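Local atomic coordinates of acetylated cis-Golgi protein, involved in ER-to-Golgi transport (Saccharomyces cerevisiae, PDB entry 6G8Y), a protein that probably takes part in ER-to-Golgi transport as the yeast relative of the GRASP65 Golgi-stacking protein, through a PDZ domain of the kind that binds golgins. Residues A[36-40]-A[41-45]. Numbering follows the deposited sequence.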
ATOM      1  N   VAL A  36       1.274  -1.078   2.309  1.00 12.96           N
ATOM      2  CA  VAL A  36       0.447  -1.883   3.209  1.00 13.93           C
ATOM      3  C   VAL A  36      -0.623  -1.079   3.946  1.00 13.31           C
ATOM      4  O   VAL A  36      -1.563  -1.646   4.504  1.00 15.52           O
ATOM      5  CB  VAL A  36       1.328  -2.717   4.174  1.00 15.94           C
ATOM      6  CG1 VAL A  36       2.142  -3.721   3.368  1.00 17.65           C
ATOM      7  CG2 VAL A  36       2.230  -1.862   5.040  1.00 16.19           C
ATOM      8  N   GLY A  37      -0.505   0.245   3.941  1.00 11.25           N
ATOM      9  CA  GLY A  37      -1.497   1.064   4.580  1.00 12.35           C
ATOM     10  C   GLY A  37      -1.477   2.486   4.062  1.00 11.90           C
ATOM     11  O   GLY A  37      -0.497   2.939   3.465  1.00 11.50           O
ATOM     12  N   PHE A  38      -2.568   3.181   4.355  1.00 13.35           N
ATOM     13  CA  PHE A  38      -2.673   4.612   4.170  1.00 12.55           C
ATOM     14  C   PHE A  38      -3.117   5.189   5.486  1.00 14.25           C
ATOM     15  O   PHE A  38      -4.088   4.681   6.056  1.00 15.83           O
ATOM     16  CB  PHE A  38      -3.709   4.971   3.096  1.00 13.09           C
ATOM     17  CG  PHE A  38      -3.347   4.503   1.700  1.00 13.67           C
ATOM     18  CD1 PHE A  38      -2.209   4.985   1.081  1.00 13.66           C
ATOM     19  CD2 PHE A  38      -4.171   3.637   0.969  1.00 15.22           C
ATOM     20  CE1 PHE A  38      -1.871   4.581  -0.188  1.00 14.23           C
ATOM     21  CE2 PHE A  38      -3.832   3.250  -0.325  1.00 14.54           C
ATOM     22  CZ  PHE A  38      -2.683   3.715  -0.890  1.00 14.55           C
ATOM     23  N   ASN A  39      -2.413   6.204   5.998  1.00 15.61           N
ATOM     24  CA  ASN A  39      -2.837   6.865   7.234  1.00 18.45           C
ATOM     25  C   ASN A  39      -3.023   5.862   8.395  1.00 18.09           C
ATOM     26  O   ASN A  39      -3.963   5.997   9.175  1.00 19.92           O
ATOM     27  CB  ASN A  39      -4.134   7.653   6.934  1.00 20.93           C
ATOM     28  CG  ASN A  39      -4.507   8.639   8.025  1.00 28.12           C
ATOM     29  OD1 ASN A  39      -3.645   9.221   8.665  1.00 32.53           O
ATOM     30  ND2 ASN A  39      -5.809   8.845   8.221  1.00 31.27           N
ATOM     31  N   ASP A  40      -2.137   4.863   8.472  1.00 17.57           N
ATOM     32  CA  ASP A  40      -2.067   3.830   9.512  1.00 19.93           C
ATOM     33  C   ASP A  40      -3.228   2.828   9.566  1.00 19.68           C
ATOM     34  O   ASP A  40      -3.368   2.102  10.547  1.00 21.57           O
ATOM     35  CB  ASP A  40      -1.822   4.466  10.899  1.00 21.45           C
ATOM     36  CG  ASP A  40      -0.532   5.252  10.949  1.00 21.70           C
ATOM     37  OD1 ASP A  40       0.482   4.768  10.402  1.00 19.98           O
ATOM     38  OD2 ASP A  40      -0.525   6.348  11.540  1.00 24.39           O
ATOM     39  N   ASP A  41      -4.019   2.743   8.498  1.00 18.83           N
ATOM     40  CA  ASP A  41      -5.018   1.690   8.323  1.00 20.36           C
ATOM     41  C   ASP A  41      -4.605   0.838   7.116  1.00 17.30           C
ATOM     42  O   ASP A  41      -4.073   1.377   6.129  1.00 15.50           O
ATOM     43  CB  ASP A  41      -6.395   2.276   8.039  1.00 21.98           C
ATOM     44  CG  ASP A  41      -6.864   3.250   9.105  1.00 31.72           C
ATOM     45  OD1 ASP A  41      -6.748   2.925  10.297  1.00 33.45           O
ATOM     46  OD2 ASP A  41      -7.354   4.338   8.735  1.00 36.36           O
ATOM     47  N   PRO A  42      -4.896  -0.475   7.132  1.00 16.24           N
ATOM     48  CA  PRO A  42      -4.542  -1.275   5.974  1.00 16.34           C
ATOM     49  C   PRO A  42      -5.201  -0.789   4.689  1.00 14.73           C
ATOM     50  O   PRO A  42      -6.288  -0.186   4.698  1.00 15.30           O
ATOM     51  CB  PRO A  42      -5.086  -2.676   6.331  1.00 18.10           C
ATOM     52  CG  PRO A  42      -5.048  -2.673   7.820  1.00 22.13           C
ATOM     53  CD  PRO A  42      -5.499  -1.301   8.195  1.00 20.02           C
ATOM     54  N   VAL A  43      -4.553  -1.093   3.578  1.00 14.08           N
ATOM     55  CA  VAL A  43      -5.155  -0.826   2.274  1.00 12.99           C
ATOM     56  C   VAL A  43      -6.479  -1.626   2.200  1.00 14.46           C
ATOM     57  O   VAL A  43      -6.489  -2.818   2.469  1.00 15.79           O
ATOM     58  CB  VAL A  43      -4.208  -1.238   1.132  1.00 14.18           C
ATOM     59  CG1 VAL A  43      -4.876  -1.066  -0.226  1.00 14.40           C
ATOM     60  CG2 VAL A  43      -2.906  -0.445   1.186  1.00 14.34           C
ATOM     61  N   PRO A  44      -7.586  -0.980   1.837  1.00 13.22           N
ATOM     62  CA  PRO A  44      -8.834  -1.760   1.729  1.00 13.90           C
ATOM     63  C   PRO A  44      -8.833  -2.553   0.409  1.00 13.73           C
ATOM     64  O   PRO A  44      -8.542  -2.001  -0.666  1.00 12.85           O
ATOM     65  CB  PRO A  44      -9.916  -0.696   1.771  1.00 15.39           C
ATOM     66  CG  PRO A  44      -9.263   0.490   1.194  1.00 15.20           C
ATOM     67  CD  PRO A  44      -7.804   0.451   1.606  1.00 13.19           C
ATOM     68  N   VAL A  45      -9.162  -3.829   0.515  1.00 14.43           N
ATOM     69  CA  VAL A  45      -9.038  -4.766  -0.589  1.00 15.06           C
ATOM     70  C   VAL A  45     -10.295  -5.639  -0.677  1.00 15.11           C
ATOM     71  O   VAL A  45     -10.848  -6.061   0.355  1.00 20.02           O
ATOM     72  CB  VAL A  45      -7.781  -5.622  -0.360  1.00 17.44           C
ATOM     73  CG1 VAL A  45      -7.733  -6.821  -1.257  1.00 20.39           C
ATOM     74  CG2 VAL A  45      -6.532  -4.777  -0.537  1.00 19.28           C
TER
HETATM   75  O   HOH W   1      -7.113   5.432   5.947  1.00 30.97           O
HETATM   76  O   HOH W   2      -5.763   4.722  11.864  1.00 51.68           O
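Phe-38 and Asp-41 face each other as the antiparallel hydrogen-bonded pair that closes a tight hairpin of the PDZ domain's antiparallel sheet, between strands 33-38 and 41-47, with Asn-39 and Asp-40 at the corners of a type I' turn. Both corner residues have positive phi (55° and 67°), as this turn demands. Phe-38 N donates to Asp-41 O at 2.9 Å, and Asp-41 N to Phe-38 O at 3.1 Å. Two residues further from the turn, past the non-hydrogen-bonded Gly-37/Pro-42 pair, Val-43 N donates to Val-36 O at 3.2 Å, and the same oxygen takes a CA-H...O contact from Pro-42 CA. Gly-37 CA comes within 3.0 Å of Asp-41 O. On its other edge, strand 33-38 forms a classic bulge at Val-36 and Gly-37 against Asn-75.

With Val-43 CG1 anti to the backbone N (chi1 175°), CG2 stands beside that bonded N and over the Val-36 to Gly-37 peptide, 3.7 Å from Gly-37 N. This methyl also meets Phe-38 CE2 obliquely at 4.1 Å. Asp-41 OD1 accepts from one water at 2.6 Å; another lies within hydrogen-bonding range of both Asp-41 OD2 and Phe-38 O, though it has more acceptors nearby than protons to give. The CB of Asp-40 is directed away from 41-45; its OD2 forms a salt bridge with Lys-73 NZ and its OD1 accepts from Asn-75 ND2. The hairpin thus divides its chemistry: Phe-38 and Pro-44 pack on helix 57-66, Val-36 and Pro-42 on helix 2-10, while at the turn Lys-73 probably offsets the charge of Asp-40 and water meets that of Asp-41.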